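Local coordinates for protein L544 (Acanthamoeba polyphaga mimivirus, PDB 4AMQ) that is a virion protein that probably transfers nucleotides, with bound manganese ions that may serve the reaction, at residues A[81-86]-A[185-190]; A[88-93]-A[171-176]; A[235-240]-A[245-250]; A[274-279]-A[354-359]. One frame throughout, in Å; residues are numbered along the deposited sequence.

Contact 1 (A[81-86]-A[185-190])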
# COMPACT_ATOMS: atom_id res chain seq x y z
N ASN A 81 19.26 18.79 9.20
CA ASN A 81 18.04 19.56 9.40
C ASN A 81 16.76 18.88 8.92
O ASN A 81 15.67 19.46 9.01
CB ASN A 81 18.16 20.93 8.74
CG ASN A 81 18.42 20.83 7.25
OD1 ASN A 81 18.40 19.74 6.68
ND2 ASN A 81 18.66 21.97 6.61
N ILE A 82 16.87 17.66 8.41
CA ILE A 82 15.71 16.96 7.87
C ILE A 82 14.75 16.54 8.99
O ILE A 82 13.54 16.51 8.80
CB ILE A 82 16.10 15.72 7.03
CG1 ILE A 82 14.87 15.15 6.32
CG2 ILE A 82 16.75 14.67 7.90
CD1 ILE A 82 14.20 16.11 5.37
N TYR A 83 15.31 16.22 10.15
CA TYR A 83 14.50 15.80 11.29
C TYR A 83 13.55 16.91 11.72
O TYR A 83 12.35 16.69 11.87
CB TYR A 83 15.39 15.37 12.46
CG TYR A 83 14.63 15.16 13.75
CD1 TYR A 83 13.70 14.14 13.87
CD2 TYR A 83 14.85 15.98 14.85
CE1 TYR A 83 13.00 13.94 15.05
CE2 TYR A 83 14.16 15.79 16.03
CZ TYR A 83 13.24 14.77 16.13
OH TYR A 83 12.55 14.58 17.30
N GLN A 84 14.10 18.11 11.90
CA GLN A 84 13.31 19.24 12.37
C GLN A 84 12.21 19.63 11.38
O GLN A 84 11.15 20.10 11.78
CB GLN A 84 14.21 20.44 12.67
CG GLN A 84 13.46 21.67 13.18
CD GLN A 84 12.68 21.41 14.45
OE1 GLN A 84 13.13 20.66 15.33
NE2 GLN A 84 11.51 22.01 14.56
N ARG A 85 12.47 19.41 10.09
CA ARG A 85 11.46 19.67 9.07
C ARG A 85 10.32 18.65 9.12
O ARG A 85 9.17 18.97 8.80
CB ARG A 85 12.09 19.70 7.67
CG ARG A 85 11.09 19.75 6.52
CD ARG A 85 10.16 20.96 6.60
NE ARG A 85 9.25 21.01 5.45
CZ ARG A 85 8.15 21.75 5.41
NH1 ARG A 85 7.80 22.50 6.44
NH2 ARG A 85 7.38 21.74 4.32
N ILE A 86 10.63 17.43 9.52
CA ILE A 86 9.62 16.39 9.68
C ILE A 86 8.78 16.69 10.92
O ILE A 86 7.57 16.49 10.92
CB ILE A 86 10.25 14.99 9.79
CG1 ILE A 86 11.10 14.69 8.56
CG2 ILE A 86 9.16 13.93 9.94
CD1 ILE A 86 10.37 14.91 7.24
N VAL A 185 16.52 2.78 20.09
CA VAL A 185 17.06 3.38 18.87
C VAL A 185 16.62 4.83 18.75
O VAL A 185 15.52 5.19 19.16
CB VAL A 185 16.64 2.60 17.62
CG1 VAL A 185 15.21 2.95 17.24
CG2 VAL A 185 17.58 2.89 16.47
N SER A 186 17.49 5.67 18.18
CA SER A 186 17.20 7.09 18.06
C SER A 186 17.07 7.53 16.61
O SER A 186 17.77 7.02 15.73
CB SER A 186 18.27 7.92 18.78
OG SER A 186 18.08 9.31 18.55
N PHE A 187 16.17 8.47 16.36
CA PHE A 187 15.83 8.87 15.00
C PHE A 187 16.97 9.58 14.29
O PHE A 187 17.18 9.40 13.09
CB PHE A 187 14.57 9.74 14.99
CG PHE A 187 14.03 10.00 13.62
CD1 PHE A 187 13.19 9.09 13.00
CD2 PHE A 187 14.35 11.17 12.95
CE1 PHE A 187 12.69 9.33 11.74
CE2 PHE A 187 13.86 11.41 11.68
CZ PHE A 187 13.02 10.49 11.08
N GLN A 188 17.70 10.41 15.02
CA GLN A 188 18.83 11.12 14.43
C GLN A 188 19.87 10.15 13.88
O GLN A 188 20.43 10.37 12.81
CB GLN A 188 19.46 12.07 15.44
CG GLN A 188 20.61 12.88 14.88
CD GLN A 188 20.25 13.56 13.57
OE1 GLN A 188 19.24 14.25 13.48
NE2 GLN A 188 21.08 13.35 12.55
N ASP A 189 20.14 9.07 14.62
CA ASP A 189 21.10 8.07 14.18
C ASP A 189 20.66 7.48 12.86
O ASP A 189 21.45 7.31 11.93
CB ASP A 189 21.23 6.94 15.22
CG ASP A 189 21.98 7.36 16.46
OD1 ASP A 189 22.31 8.56 16.60
OD2 ASP A 189 22.23 6.48 17.32
N VAL A 190 19.37 7.17 12.77
CA VAL A 190 18.81 6.54 11.58
C VAL A 190 18.91 7.41 10.33
O VAL A 190 19.29 6.92 9.26
CB VAL A 190 17.34 6.12 11.80
CG1 VAL A 190 16.72 5.65 10.51
CG2 VAL A 190 17.27 5.02 12.86

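Contact 2 (A[88-93]-A[171-176])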
# COMPACT_ATOMS: atom_id res chain seq x y z
N ASP A 88 8.22 19.69 12.02
CA ASP A 88 7.37 20.80 11.60
C ASP A 88 6.15 20.28 10.84
O ASP A 88 5.03 20.72 11.08
CB ASP A 88 8.15 21.79 10.74
CG ASP A 88 9.24 22.51 11.53
OD1 ASP A 88 9.47 22.14 12.70
OD2 ASP A 88 9.87 23.43 10.97
N LEU A 89 6.37 19.36 9.91
CA LEU A 89 5.27 18.75 9.17
C LEU A 89 4.27 18.09 10.12
O LEU A 89 3.07 18.33 10.03
CB LEU A 89 5.80 17.72 8.16
CG LEU A 89 6.35 18.30 6.86
CD1 LEU A 89 6.99 17.21 6.01
CD2 LEU A 89 5.24 19.00 6.08
N ILE A 90 4.77 17.27 11.03
CA ILE A 90 3.92 16.57 11.98
C ILE A 90 3.06 17.54 12.78
O ILE A 90 1.85 17.37 12.88
CB ILE A 90 4.73 15.65 12.91
CG1 ILE A 90 5.41 14.55 12.08
CG2 ILE A 90 3.84 15.05 13.99
CD1 ILE A 90 6.24 13.58 12.91
N ASN A 91 3.68 18.58 13.34
CA ASN A 91 2.95 19.56 14.15
C ASN A 91 1.89 20.33 13.37
O ASN A 91 0.86 20.70 13.91
CB ASN A 91 3.92 20.53 14.83
CG ASN A 91 4.68 19.89 15.98
OD1 ASN A 91 5.85 20.21 16.21
ND2 ASN A 91 4.03 18.99 16.69
N SER A 92 2.15 20.56 12.08
CA SER A 92 1.22 21.31 11.25
C SER A 92 -0.03 20.49 10.94
O SER A 92 -1.00 21.01 10.40
CB SER A 92 1.89 21.73 9.94
OG SER A 92 2.10 20.61 9.10
N PHE A 93 0.01 19.20 11.27
CA PHE A 93 -1.10 18.31 10.96
C PHE A 93 -1.96 17.97 12.17
O PHE A 93 -3.04 17.40 12.04
CB PHE A 93 -0.59 17.01 10.33
CG PHE A 93 0.09 17.20 9.01
CD1 PHE A 93 -0.37 18.15 8.11
CD2 PHE A 93 1.20 16.45 8.67
CE1 PHE A 93 0.26 18.34 6.90
CE2 PHE A 93 1.84 16.63 7.47
CZ PHE A 93 1.36 17.58 6.58
N GLU A 171 6.60 8.72 18.02
CA GLU A 171 7.96 8.19 18.11
C GLU A 171 8.94 9.16 17.46
O GLU A 171 10.06 9.32 17.94
CB GLU A 171 8.05 6.80 17.47
CG GLU A 171 7.36 5.70 18.27
CD GLU A 171 7.37 4.35 17.57
OE1 GLU A 171 7.81 4.27 16.40
OE2 GLU A 171 6.95 3.35 18.19
N VAL A 172 8.51 9.81 16.38
CA VAL A 172 9.34 10.80 15.71
C VAL A 172 9.51 12.04 16.58
O VAL A 172 10.63 12.51 16.78
CB VAL A 172 8.76 11.20 14.34
CG1 VAL A 172 9.52 12.40 13.77
CG2 VAL A 172 8.83 10.03 13.38
N LEU A 173 8.40 12.57 17.08
CA LEU A 173 8.44 13.71 17.99
C LEU A 173 9.29 13.42 19.22
O LEU A 173 10.07 14.27 19.66
CB LEU A 173 7.03 14.13 18.40
CG LEU A 173 6.14 14.70 17.29
CD1 LEU A 173 4.77 15.08 17.84
CD2 LEU A 173 6.82 15.91 16.65
N ALA A 174 9.14 12.23 19.78
CA ALA A 174 9.94 11.82 20.92
C ALA A 174 11.41 11.68 20.52
O ALA A 174 12.31 11.84 21.35
CB ALA A 174 9.43 10.51 21.50
N GLY A 175 11.64 11.38 19.25
CA GLY A 175 12.99 11.25 18.73
C GLY A 175 13.64 9.91 19.04
O GLY A 175 14.82 9.72 18.79
N LYS A 176 12.86 8.99 19.60
CA LYS A 176 13.38 7.65 19.90
C LYS A 176 12.33 6.56 19.69
O LYS A 176 11.12 6.83 19.70
CB LYS A 176 13.92 7.59 21.33
CG LYS A 176 12.86 7.60 22.42
CD LYS A 176 13.48 7.50 23.81
CE LYS A 176 14.31 8.73 24.15
NZ LYS A 176 14.82 8.68 25.54

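Contact 3 (A[235-240]-A[245-250])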
# COMPACT_ATOMS: atom_id res chain seq x y z
N LEU A 235 6.68 -9.23 -11.18
CA LEU A 235 6.75 -9.21 -12.64
C LEU A 235 7.05 -10.60 -13.22
O LEU A 235 7.22 -10.75 -14.43
CB LEU A 235 7.80 -8.21 -13.13
CG LEU A 235 7.48 -6.72 -12.96
CD1 LEU A 235 8.62 -5.86 -13.49
CD2 LEU A 235 6.17 -6.38 -13.66
N LYS A 236 7.11 -11.60 -12.36
CA LYS A 236 7.37 -12.97 -12.79
C LYS A 236 6.11 -13.83 -12.70
O LYS A 236 5.54 -13.98 -11.62
CB LYS A 236 8.48 -13.60 -11.95
CG LYS A 236 9.77 -12.80 -11.94
CD LYS A 236 10.85 -13.53 -11.15
CE LYS A 236 12.11 -12.70 -11.03
NZ LYS A 236 12.72 -12.42 -12.36
N LEU A 237 5.69 -14.39 -13.82
CA LEU A 237 4.49 -15.22 -13.86
C LEU A 237 4.68 -16.51 -13.07
O LEU A 237 3.70 -17.15 -12.68
CB LEU A 237 4.09 -15.54 -15.30
CG LEU A 237 3.47 -14.40 -16.10
CD1 LEU A 237 3.11 -14.88 -17.49
CD2 LEU A 237 2.24 -13.85 -15.38
N ALA A 238 5.93 -16.89 -12.86
CA ALA A 238 6.24 -18.10 -12.11
C ALA A 238 5.82 -17.99 -10.65
O ALA A 238 5.47 -18.98 -10.01
CB ALA A 238 7.73 -18.41 -12.21
N ASN A 239 5.84 -16.77 -10.12
CA ASN A 239 5.52 -16.54 -8.71
C ASN A 239 4.03 -16.36 -8.46
O ASN A 239 3.62 -15.90 -7.40
CB ASN A 239 6.29 -15.34 -8.18
CG ASN A 239 7.77 -15.39 -8.51
OD1 ASN A 239 8.47 -14.39 -8.43
ND2 ASN A 239 8.25 -16.57 -8.89
N TYR A 240 3.21 -16.73 -9.45
CA TYR A 240 1.77 -16.64 -9.32
C TYR A 240 1.11 -18.01 -9.36
O TYR A 240 1.51 -18.87 -10.14
CB TYR A 240 1.19 -15.75 -10.43
CG TYR A 240 1.52 -14.29 -10.27
CD1 TYR A 240 0.76 -13.47 -9.44
CD2 TYR A 240 2.59 -13.72 -10.94
CE1 TYR A 240 1.06 -12.14 -9.29
CE2 TYR A 240 2.90 -12.39 -10.79
CZ TYR A 240 2.13 -11.60 -9.97
OH TYR A 240 2.42 -10.26 -9.81
N TYR A 245 -6.00 -11.89 -12.72
CA TYR A 245 -6.06 -10.44 -12.88
C TYR A 245 -4.69 -9.81 -12.65
O TYR A 245 -4.25 -8.96 -13.42
CB TYR A 245 -7.07 -9.83 -11.91
CG TYR A 245 -7.07 -8.32 -11.94
CD1 TYR A 245 -7.50 -7.63 -13.06
CD2 TYR A 245 -6.64 -7.59 -10.84
CE1 TYR A 245 -7.50 -6.26 -13.09
CE2 TYR A 245 -6.64 -6.20 -10.86
CZ TYR A 245 -7.07 -5.55 -11.99
OH TYR A 245 -7.08 -4.17 -12.03
N PHE A 246 -4.02 -10.24 -11.59
CA PHE A 246 -2.71 -9.69 -11.26
C PHE A 246 -1.61 -10.23 -12.16
O PHE A 246 -0.54 -9.63 -12.28
CB PHE A 246 -2.40 -9.92 -9.78
CG PHE A 246 -3.31 -9.16 -8.85
CD1 PHE A 246 -3.07 -7.83 -8.56
CD2 PHE A 246 -4.42 -9.78 -8.29
CE1 PHE A 246 -3.91 -7.12 -7.71
CE2 PHE A 246 -5.26 -9.08 -7.44
CZ PHE A 246 -5.01 -7.75 -7.15
N MET A 247 -1.88 -11.35 -12.82
CA MET A 247 -0.94 -11.92 -13.77
C MET A 247 -0.96 -11.16 -15.10
O MET A 247 -0.10 -11.37 -15.96
CB MET A 247 -1.24 -13.41 -14.00
CG MET A 247 -1.05 -14.26 -12.75
SD MET A 247 -1.94 -15.83 -12.80
CE MET A 247 -1.03 -16.70 -14.08
N LEU A 248 -1.94 -10.27 -15.26
CA LEU A 248 -1.98 -9.39 -16.42
C LEU A 248 -0.91 -8.30 -16.31
O LEU A 248 -0.46 -7.77 -17.33
CB LEU A 248 -3.36 -8.73 -16.55
CG LEU A 248 -4.56 -9.61 -16.92
CD1 LEU A 248 -5.83 -8.79 -16.89
CD2 LEU A 248 -4.37 -10.26 -18.28
N PHE A 249 -0.52 -7.97 -15.08
CA PHE A 249 0.47 -6.93 -14.83
C PHE A 249 1.85 -7.27 -15.41
O PHE A 249 2.50 -6.41 -16.00
CB PHE A 249 0.57 -6.61 -13.34
CG PHE A 249 -0.63 -5.87 -12.79
CD1 PHE A 249 -1.88 -6.45 -12.77
CD2 PHE A 249 -0.49 -4.58 -12.29
CE1 PHE A 249 -2.98 -5.76 -12.26
CE2 PHE A 249 -1.58 -3.89 -11.79
CZ PHE A 249 -2.82 -4.48 -11.77
N PRO A 250 2.31 -8.51 -15.22
CA PRO A 250 3.55 -8.90 -15.91
C PRO A 250 3.38 -8.83 -17.43
O PRO A 250 4.30 -8.41 -18.13
CB PRO A 250 3.75 -10.36 -15.47
CG PRO A 250 3.06 -10.45 -14.15
CD PRO A 250 1.86 -9.54 -14.26

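Contact 4 (A[274-279]-A[354-359])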
# COMPACT_ATOMS: atom_id res chain seq x y z
N GLY A 274 -10.98 -1.81 -13.32
CA GLY A 274 -10.45 -0.75 -12.49
C GLY A 274 -11.06 -0.67 -11.10
O GLY A 274 -10.35 -0.44 -10.12
N LEU A 275 -12.37 -0.84 -11.01
CA LEU A 275 -13.07 -0.69 -9.73
C LEU A 275 -12.79 -1.85 -8.77
O LEU A 275 -12.75 -1.66 -7.56
CB LEU A 275 -14.58 -0.52 -9.94
CG LEU A 275 -15.42 -0.26 -8.68
CD1 LEU A 275 -14.82 0.87 -7.85
CD2 LEU A 275 -16.88 0.02 -9.03
N TYR A 276 -12.58 -3.04 -9.33
CA TYR A 276 -12.18 -4.19 -8.52
C TYR A 276 -10.86 -3.91 -7.80
O TYR A 276 -10.72 -4.22 -6.62
CB TYR A 276 -12.02 -5.44 -9.39
CG TYR A 276 -13.30 -5.94 -10.01
CD1 TYR A 276 -13.82 -5.35 -11.15
CD2 TYR A 276 -13.98 -7.03 -9.47
CE1 TYR A 276 -14.99 -5.81 -11.73
CE2 TYR A 276 -15.15 -7.49 -10.04
CZ TYR A 276 -15.65 -6.88 -11.17
OH TYR A 276 -16.81 -7.33 -11.76
N LYS A 277 -9.91 -3.33 -8.52
CA LYS A 277 -8.60 -3.03 -7.94
C LYS A 277 -8.69 -1.90 -6.92
O LYS A 277 -8.04 -1.95 -5.87
CB LYS A 277 -7.59 -2.68 -9.05
CG LYS A 277 -6.28 -2.08 -8.55
CD LYS A 277 -5.15 -2.26 -9.56
CE LYS A 277 -5.47 -1.63 -10.91
NZ LYS A 277 -5.48 -0.14 -10.85
N GLN A 278 -9.51 -0.90 -7.21
CA GLN A 278 -9.64 0.25 -6.32
C GLN A 278 -10.26 -0.15 -4.99
O GLN A 278 -9.84 0.30 -3.93
CB GLN A 278 -10.46 1.37 -6.99
CG GLN A 278 -10.35 2.71 -6.28
CD GLN A 278 -11.47 3.67 -6.66
OE1 GLN A 278 -12.65 3.37 -6.46
NE2 GLN A 278 -11.11 4.82 -7.20
N LEU A 279 -11.27 -1.02 -5.05
CA LEU A 279 -11.92 -1.52 -3.84
C LEU A 279 -10.99 -2.37 -2.97
O LEU A 279 -11.10 -2.35 -1.75
CB LEU A 279 -13.19 -2.31 -4.19
CG LEU A 279 -14.42 -1.45 -4.47
CD1 LEU A 279 -15.58 -2.32 -4.94
CD2 LEU A 279 -14.81 -0.64 -3.24
N LYS A 354 -11.36 -13.29 -5.83
CA LYS A 354 -11.87 -14.46 -6.52
C LYS A 354 -12.60 -14.05 -7.79
O LYS A 354 -12.36 -14.60 -8.87
CB LYS A 354 -12.81 -15.25 -5.61
CG LYS A 354 -13.39 -16.51 -6.24
CD LYS A 354 -14.29 -17.24 -5.26
CE LYS A 354 -13.54 -17.58 -3.99
NZ LYS A 354 -12.29 -18.34 -4.27
N SER A 355 -13.48 -13.06 -7.67
CA SER A 355 -14.29 -12.62 -8.80
C SER A 355 -13.46 -12.03 -9.94
O SER A 355 -13.63 -12.41 -11.10
CB SER A 355 -15.35 -11.61 -8.34
OG SER A 355 -16.17 -11.21 -9.42
N VAL A 356 -12.57 -11.09 -9.62
CA VAL A 356 -11.80 -10.42 -10.66
C VAL A 356 -10.84 -11.38 -11.37
O VAL A 356 -10.64 -11.29 -12.58
CB VAL A 356 -11.04 -9.19 -10.12
CG1 VAL A 356 -9.81 -9.61 -9.32
CG2 VAL A 356 -10.64 -8.27 -11.27
N ASN A 357 -10.28 -12.31 -10.61
CA ASN A 357 -9.41 -13.34 -11.18
C ASN A 357 -10.16 -14.23 -12.16
O ASN A 357 -9.62 -14.60 -13.21
CB ASN A 357 -8.77 -14.17 -10.06
CG ASN A 357 -7.68 -13.42 -9.33
OD1 ASN A 357 -6.96 -12.62 -9.92
ND2 ASN A 357 -7.56 -13.67 -8.03
N LYS A 358 -11.39 -14.58 -11.81
CA LYS A 358 -12.23 -15.42 -12.66
C LYS A 358 -12.54 -14.72 -13.98
O LYS A 358 -12.43 -15.32 -15.05
CB LYS A 358 -13.53 -15.78 -11.94
CG LYS A 358 -14.43 -16.72 -12.73
CD LYS A 358 -15.87 -16.64 -12.25
CE LYS A 358 -16.71 -17.76 -12.86
NZ LYS A 358 -16.56 -17.83 -14.34
N GLN A 359 -12.95 -13.46 -13.89
CA GLN A 359 -13.31 -12.69 -15.08
C GLN A 359 -12.08 -12.31 -15.89
O GLN A 359 -12.20 -11.79 -17.01
CB GLN A 359 -14.06 -11.42 -14.68
CG GLN A 359 -15.37 -11.66 -13.95
CD GLN A 359 -16.01 -10.36 -13.49
OE1 GLN A 359 -16.45 -9.55 -14.31
NE2 GLN A 359 -16.06 -10.16 -12.18

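Contact 1 (A[81-86]-A[185-190])
Y83 and F187 meet ring against ring, and this aromatic pair carries most of the contact. The two rings cross at a slant. Their centroids are 5.4 Å apart and their planes are inclined by 44°, so the pair is neither a stack nor an edge-to-face contact. The CD1 corner of Y83 lies next to CD2 and CE2 of F187. The closest carbons of the two rings are modelled too near each other, so the fine fit is doubtful. Both side chains leave their helices in the same way. Each has CG anti to the backbone N (chi1 170° in Y83, -171° in F187), and each ring is thereby carried into the gap between the two helices. Q188 comes in at the margin. Its chain bends at chi2 and brings OE1 to 4.1 Å from CB of Y83, which is only a loose touch.

The next shell holds the rings by different means. The hydroxyl of Y83 is hydrogen-bonded to the backbone oxygen of V172, which anchors that ring. F187 is placed by packing on V104 of strand 99-108 and by W167, which its ring meets edge-to-face. Its backbone is held by G175, whose oxygen also binds OG of S186. On the other helix, R85 reaches back to the oxygen of V44. The contact thus joins helix 82-93 to the start of helix 187-192 beside the mixed sheet of the nucleotidyltransferase domain. It does so through apolar surface, while the tyrosine hydroxyl finds its polar partner outside the pair.

Contact 2 (A[88-93]-A[171-176])
Beside I90, which meets V172 and L173, the backbone oxygen of L89 is gripped twice by S92. OG of S92 gives it a hydrogen bond of 2.6 Å, with the hydroxyl tilted 23° from the carbonyl plane. The backbone N of S92 adds a weak bond to the same L89 oxygen. This ties this turn of the helix together behind the contact face.

The contact itself is apolar. I90 uses its two branches on two different partners. CD1 reaches out to V172, 3.6 Å from its CG1. CG2 meets the end of L173, 4.0 Å from its CD1 and about as far from its CG. The torsions explain this split. With CG1 anti to the carbonyl carbon (chi1 -64°) and chi2 at 180°, CD1 is sent out to V172 and CG2 is left for L173. N91 lies at the exposed margin, where its ND2 rests 4.1 Å from CD1 of L173. This is contact of an amide with a methyl group. L173 also touches V87 of helix 82-93, and V172 touches I86 of that helix.

Below the helices, I90 packs on L101 and V172 on V104, both of strand 99-108. F93, on the same segment as I90, helps bind a magnesium ion with D96 and I99. G175 has positive phi and ends the second helix. Two helices packed side by side on one strand of a mixed sheet are in keeping with the alpha/beta build of a nucleotidyl transferase domain.

Contact 3 (A[235-240]-A[245-250])
Y240 and M247 both set CG anti to the carbonyl carbon (chi1 -71° and -64°), which lays the CG methylene of M247 against the root of the tyrosine. CG of M247 lies 3.6 Å from CB of Y240. SD of M247 is 5.5 Å from the centroid of the Y240 ring and 48° off its normal. This is an oblique Met-aromatic contact. The ring also reaches F246 and P250. Its CE1 comes within 4.1 Å of CB of F246, and its CE2 within 3.9 Å of CG of P250. The hydroxyl of Y240 is hydrogen-bonded to the backbone oxygen of Q234.

L237 also packs on P250. Its CD2 lies 3.7 Å from CG of P250, the same atom that meets the Y240 ring. CD2 of L237 also touches the backbone oxygen of M247 at 3.5 Å. The backbone oxygen of L235 lies 3.6 Å from CB of P250.

L235 and L237 also pair by backbone bonds with C380 and C379, which form a disulfide between neighbouring residues. M247 packs on F364 of helix 334-368. A loop with a short 3-10 turn is thus folded back on the type I turn from Y245 to L248, which leads into helix 248-254 of the helical domain.

Contact 4 (A[274-279]-A[354-359])
Y276 packs tightly on V356, and this is the firm part of the contact. CB of Y276 lies 3.7 Å from CG2 of V356, and CD2 of the Y276 ring lies 3.7 Å from CB of V356. CG2 of V356 is anti to its backbone N, which turns that methyl to the root of the tyrosine. S355 is a lighter neighbour, with OG 3.9 Å from CE2 of Y276. The contact joins helices 274-292 and 334-368 of the helical domain. The axes of the two segments run nearly antiparallel (152°), 10.4 Å apart at closest. The large ring spans much of that gap.

The looser side is at Q359, which is partly exposed. Its extended chain brings the amide across the end of the tyrosine, with the ring and amide planes 78° apart. NE2 of Q359 donates a hydrogen bond of 3.0 Å to OH of Y276, at an N-H...O angle of 155°. The same NE2 makes a weak bond to the backbone oxygen of S355, one turn back.

The backbone N of N315 is also hydrogen-bonded to OH of Y276, and the oxygen of N315 is bonded to OG of S355. The tyrosine oxygen is therefore held by two nitrogens, the side-chain NE2 of Q359 and the backbone N of N315. The chemistry is an apolar touch of Y276 on V356, with polar bonds that pin the ring at its hydroxyl end.

In the fold
The four contacts form two pairs, one in each part of the chain. Contacts 1 and 2 share helix 82-93, and their centres are about 10 Å apart. Contact 2 is nested inside the chain loop that contact 1 closes. Contacts 3 and 4 have centres about 15 Å apart in the helical part. They join where N of Y245 bonds OD1 of N357 at 3.0 Å and the Y245 ring packs on V356. The pairs lie about 38 to 41 Å apart, centre to centre. A manganese ion is about 10 Å from the side chain of F249. D66 and D68 bind both manganese ions, and D213 joins them at one. The magnesium ion is about 8 Å from the side chain of I90.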